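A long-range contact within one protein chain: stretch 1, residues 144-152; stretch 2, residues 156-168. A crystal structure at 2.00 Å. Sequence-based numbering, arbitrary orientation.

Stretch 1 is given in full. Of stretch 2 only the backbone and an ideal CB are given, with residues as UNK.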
# COMPACT_ATOMS: atom_id res chain seq x y z
N PRO A 144 25.78 -20.99 -5.85
CA PRO A 144 26.43 -20.68 -4.59
C PRO A 144 26.51 -19.17 -4.39
O PRO A 144 26.56 -18.41 -5.37
CB PRO A 144 27.85 -21.27 -4.75
CG PRO A 144 27.89 -22.00 -6.03
CD PRO A 144 26.74 -21.51 -6.86
N MET A 145 26.45 -18.74 -3.14
CA MET A 145 26.95 -17.42 -2.74
C MET A 145 28.38 -17.29 -3.29
O MET A 145 29.21 -18.15 -3.01
CB MET A 145 26.97 -17.33 -1.21
CG MET A 145 27.57 -16.04 -0.61
SD MET A 145 26.51 -14.62 -1.08
CE MET A 145 25.16 -14.97 0.10
N PRO A 146 28.66 -16.27 -4.10
CA PRO A 146 29.96 -16.12 -4.75
C PRO A 146 31.10 -16.13 -3.74
O PRO A 146 32.12 -16.73 -4.02
CB PRO A 146 29.85 -14.76 -5.45
CG PRO A 146 28.38 -14.62 -5.74
CD PRO A 146 27.71 -15.21 -4.51
N ASN A 147 30.94 -15.47 -2.60
CA ASN A 147 31.92 -15.53 -1.55
C ASN A 147 31.24 -15.79 -0.19
O ASN A 147 30.36 -15.04 0.22
CB ASN A 147 32.76 -14.24 -1.53
CG ASN A 147 34.18 -14.47 -1.98
OD1 ASN A 147 34.87 -15.34 -1.47
ND2 ASN A 147 34.64 -13.67 -2.91
N LEU A 148 31.63 -16.87 0.48
CA LEU A 148 31.05 -17.21 1.78
C LEU A 148 32.15 -17.51 2.77
O LEU A 148 33.09 -18.24 2.46
CB LEU A 148 30.11 -18.42 1.66
CG LEU A 148 29.29 -18.86 2.89
CD1 LEU A 148 28.06 -18.00 3.12
CD2 LEU A 148 28.86 -20.35 2.76
N ALA A 149 32.03 -16.98 3.98
CA ALA A 149 33.05 -17.19 5.01
C ALA A 149 32.49 -16.94 6.40
O ALA A 149 31.42 -16.36 6.56
CB ALA A 149 34.30 -16.29 4.79
N SER A 150 33.25 -17.38 7.39
CA SER A 150 32.91 -17.28 8.79
C SER A 150 34.04 -16.59 9.57
O SER A 150 35.23 -16.82 9.30
CB SER A 150 32.76 -18.70 9.34
OG SER A 150 31.52 -18.82 10.01
N TYR A 151 33.68 -15.74 10.52
CA TYR A 151 34.62 -15.32 11.53
C TYR A 151 34.01 -15.54 12.90
O TYR A 151 33.00 -14.95 13.25
CB TYR A 151 35.11 -13.88 11.35
CG TYR A 151 36.20 -13.54 12.36
CD1 TYR A 151 35.91 -12.77 13.49
CD2 TYR A 151 37.49 -14.02 12.19
CE1 TYR A 151 36.91 -12.48 14.43
CE2 TYR A 151 38.49 -13.73 13.11
CZ TYR A 151 38.20 -12.95 14.21
OH TYR A 151 39.19 -12.68 15.11
N LYS A 152 34.63 -16.43 13.67
CA LYS A 152 34.17 -16.75 15.03
C LYS A 152 32.66 -16.98 15.17
O LYS A 152 32.03 -16.38 16.07
CB LYS A 152 34.65 -15.69 16.04
CG LYS A 152 36.16 -15.41 16.03
CD LYS A 152 36.91 -16.30 16.96
CE LYS A 152 38.39 -16.38 16.59
NZ LYS A 152 39.22 -15.46 17.37
N UNK A 156 29.21 -14.59 6.95
CA UNK A 156 29.03 -13.49 6.01
C UNK A 156 29.06 -13.98 4.58
O UNK A 156 29.72 -14.99 4.27
CB UNK A 156 30.11 -12.42 6.22
N UNK A 157 28.40 -13.22 3.70
CA UNK A 157 28.49 -13.45 2.28
C UNK A 157 28.73 -12.20 1.49
O UNK A 157 28.40 -11.06 1.92
CB UNK A 157 27.21 -14.13 1.78
N UNK A 158 29.35 -12.37 0.34
CA UNK A 158 29.54 -11.27 -0.58
C UNK A 158 29.11 -11.73 -1.97
O UNK A 158 29.34 -12.88 -2.37
CB UNK A 158 30.99 -10.79 -0.58
N UNK A 159 28.49 -10.82 -2.71
CA UNK A 159 28.08 -11.10 -4.08
C UNK A 159 29.23 -11.03 -5.10
O UNK A 159 29.04 -11.35 -6.29
CB UNK A 159 26.98 -10.12 -4.49
N UNK A 160 30.39 -10.57 -4.64
CA UNK A 160 31.54 -10.30 -5.49
C UNK A 160 32.55 -11.45 -5.39
O UNK A 160 33.11 -11.71 -4.31
CB UNK A 160 32.19 -8.97 -5.10
N UNK A 161 32.72 -12.20 -6.48
CA UNK A 161 33.64 -13.34 -6.48
C UNK A 161 35.09 -12.91 -6.25
O UNK A 161 35.88 -13.73 -5.79
CB UNK A 161 33.53 -14.10 -7.80
N UNK A 162 35.40 -11.64 -6.52
CA UNK A 162 36.77 -11.12 -6.42
C UNK A 162 36.99 -10.24 -5.17
O UNK A 162 37.97 -9.51 -5.09
CB UNK A 162 37.10 -10.31 -7.68
N UNK A 163 36.07 -10.33 -4.21
CA UNK A 163 36.18 -9.61 -2.96
C UNK A 163 37.47 -10.00 -2.22
O UNK A 163 37.97 -11.12 -2.36
CB UNK A 163 34.95 -9.88 -2.09
N UNK A 164 37.98 -9.06 -1.44
CA UNK A 164 39.02 -9.38 -0.48
C UNK A 164 38.44 -10.39 0.50
O UNK A 164 37.22 -10.42 0.72
CB UNK A 164 39.53 -8.13 0.24
N UNK A 165 39.30 -11.22 1.07
CA UNK A 165 38.83 -12.22 2.02
C UNK A 165 38.13 -11.55 3.19
O UNK A 165 38.47 -10.43 3.56
CB UNK A 165 39.99 -13.08 2.52
N UNK A 166 37.17 -12.25 3.78
CA UNK A 166 36.52 -11.78 5.00
C UNK A 166 37.54 -11.24 6.01
O UNK A 166 37.37 -10.14 6.55
CB UNK A 166 35.71 -12.91 5.63
N UNK A 167 38.58 -12.02 6.27
CA UNK A 167 39.57 -11.64 7.30
C UNK A 167 40.28 -10.33 6.98
O UNK A 167 40.52 -9.53 7.88
CB UNK A 167 40.61 -12.75 7.46
N UNK A 168 40.63 -10.11 5.71
CA UNK A 168 41.19 -8.82 5.28
C UNK A 168 40.16 -7.68 5.43
O UNK A 168 40.48 -6.57 5.86
CB UNK A 168 41.66 -8.91 3.83

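Positions 156 to 158 form a strand antiparallel to 147-151, and backbone bonds fix the register before any side chain is considered. At 156 the N donates to Ala149 O (2.9 Å), and Ala149 N donates to the O of 156 (3.1 Å). The ideal CB lies on the sheet face that carries Ala149, where several apolar or beta-branched residues would suit. Phe156 takes that face beside Ala149, its ring near the side chain of 166.

At 157 the ideal CB lies on the opposite face, that of Leu148. It would sit only 2.8 Å from Met145 CE, a clash, so glycine is strongly indicated even though phi/psi of -133/154 would admit any residue but proline. It is Gly157, whose CA makes a CA-H...O contact of 3.2 Å with Asn147 O.

Position 158 pairs with Asn147 through two bonds: its N donates to Asn147 O (2.9 Å), and Asn147 N donates to its O (3.1 Å). The CB stands 4.0 Å from Asn147 CB, which leaves several small or medium side chains possible. Ser158 is found, and its OG accepts from the N of 160 at 3.1 Å.

At 159 the CB points away, yet Met145 and Pro146 offer apolar surface to a chain long enough to return. Leucine or methionine would serve. Leu159 CD1 lies 3.8 Å from Met145 SD and 4.1 Å from Pro146 CD.

Position 160 opens a type I turn ending at 163. Its CB meets nothing of stretch 1, but its O accepts from Asn147 ND2 (2.9 Å), a bond available to any residue. A side-chain acceptor could tie down the turn: Asp160 OD1 accepts from the N of 162 at 2.9 Å.

Position 161, phi -64, suits proline; Pro161 CD lies 4.2 Å from Pro146 CB. Position 162 points away and is permissive: His162. The CB of 163 faces Asn147 ND2 at 3.9 Å, favouring a small residue, and Ala163 fits; a water bridges Asn147 ND2 and Ala163 O.

At 164 the CB points away and finds nothing of stretch 1, so polar residues suit: Asp164. Position 165 precedes a helix, where serine, threonine, aspartate or asparagine commonly cap; Ser165 OG accepts from the N of 168 (3.2 Å).

Position 166 points toward Ala149 CB, 3.8 Å from its ideal CB, inviting an apolar chain. Leu166 CD1 reaches Tyr151 CB at 3.8 Å, and Leu166 CD2 lies 3.9 Å from Phe156 CD1. At 167 the CB points sideways with nothing of stretch 1 near it, but glutamate or glutamine could reach the Tyr151 ring. Glu167 OE2 lies at its slightly positive edge, 3.8 Å from Tyr151 CD2. Position 168 is out of reach, so polar residues suit: Asp168.

Stretch 2 156-168: FGSLDPHADSLED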
# COMPACT_ATOMS: atom_id res chain seq x y z
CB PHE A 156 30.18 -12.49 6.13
CG PHE A 156 30.20 -11.71 7.40
CD1 PHE A 156 30.73 -12.27 8.57
CD2 PHE A 156 29.82 -10.36 7.40
CE1 PHE A 156 30.82 -11.53 9.73
CE2 PHE A 156 29.89 -9.61 8.57
CZ PHE A 156 30.39 -10.20 9.75
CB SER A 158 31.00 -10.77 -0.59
OG SER A 158 31.22 -9.94 -1.72
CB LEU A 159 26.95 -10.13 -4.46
CG LEU A 159 25.51 -10.66 -4.38
CD1 LEU A 159 25.31 -12.01 -3.62
CD2 LEU A 159 24.51 -9.60 -3.95
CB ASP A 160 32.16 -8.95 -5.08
CG ASP A 160 33.40 -8.57 -5.88
OD1 ASP A 160 33.80 -9.29 -6.84
OD2 ASP A 160 34.02 -7.53 -5.63
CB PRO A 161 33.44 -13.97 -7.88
CG PRO A 161 32.76 -12.98 -8.66
CD PRO A 161 32.04 -12.04 -7.76
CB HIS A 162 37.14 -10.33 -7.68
CG HIS A 162 36.91 -11.10 -8.95
ND1 HIS A 162 37.56 -12.28 -9.23
CD2 HIS A 162 36.09 -10.86 -9.99
CE1 HIS A 162 37.15 -12.74 -10.39
NE2 HIS A 162 36.26 -11.90 -10.88
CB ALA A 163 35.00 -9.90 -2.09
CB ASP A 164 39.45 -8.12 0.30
CG ASP A 164 40.24 -7.15 -0.55
OD1 ASP A 164 40.99 -7.62 -1.44
OD2 ASP A 164 40.16 -5.89 -0.43
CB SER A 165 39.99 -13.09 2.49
OG SER A 165 40.74 -12.44 3.50
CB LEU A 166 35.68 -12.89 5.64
CG LEU A 166 34.35 -12.60 6.38
CD1 LEU A 166 34.25 -13.38 7.70
CD2 LEU A 166 33.93 -11.10 6.60
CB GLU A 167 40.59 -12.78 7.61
CG GLU A 167 39.94 -14.08 8.10
CD GLU A 167 40.54 -14.70 9.37
OE1 GLU A 167 41.57 -14.20 9.91
OE2 GLU A 167 39.98 -15.74 9.82
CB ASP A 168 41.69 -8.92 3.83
CG ASP A 168 43.04 -9.67 3.71
OD1 ASP A 168 43.63 -10.08 4.73
OD2 ASP A 168 43.57 -9.90 2.62
O HOH W 1 37.66 -13.46 -3.46
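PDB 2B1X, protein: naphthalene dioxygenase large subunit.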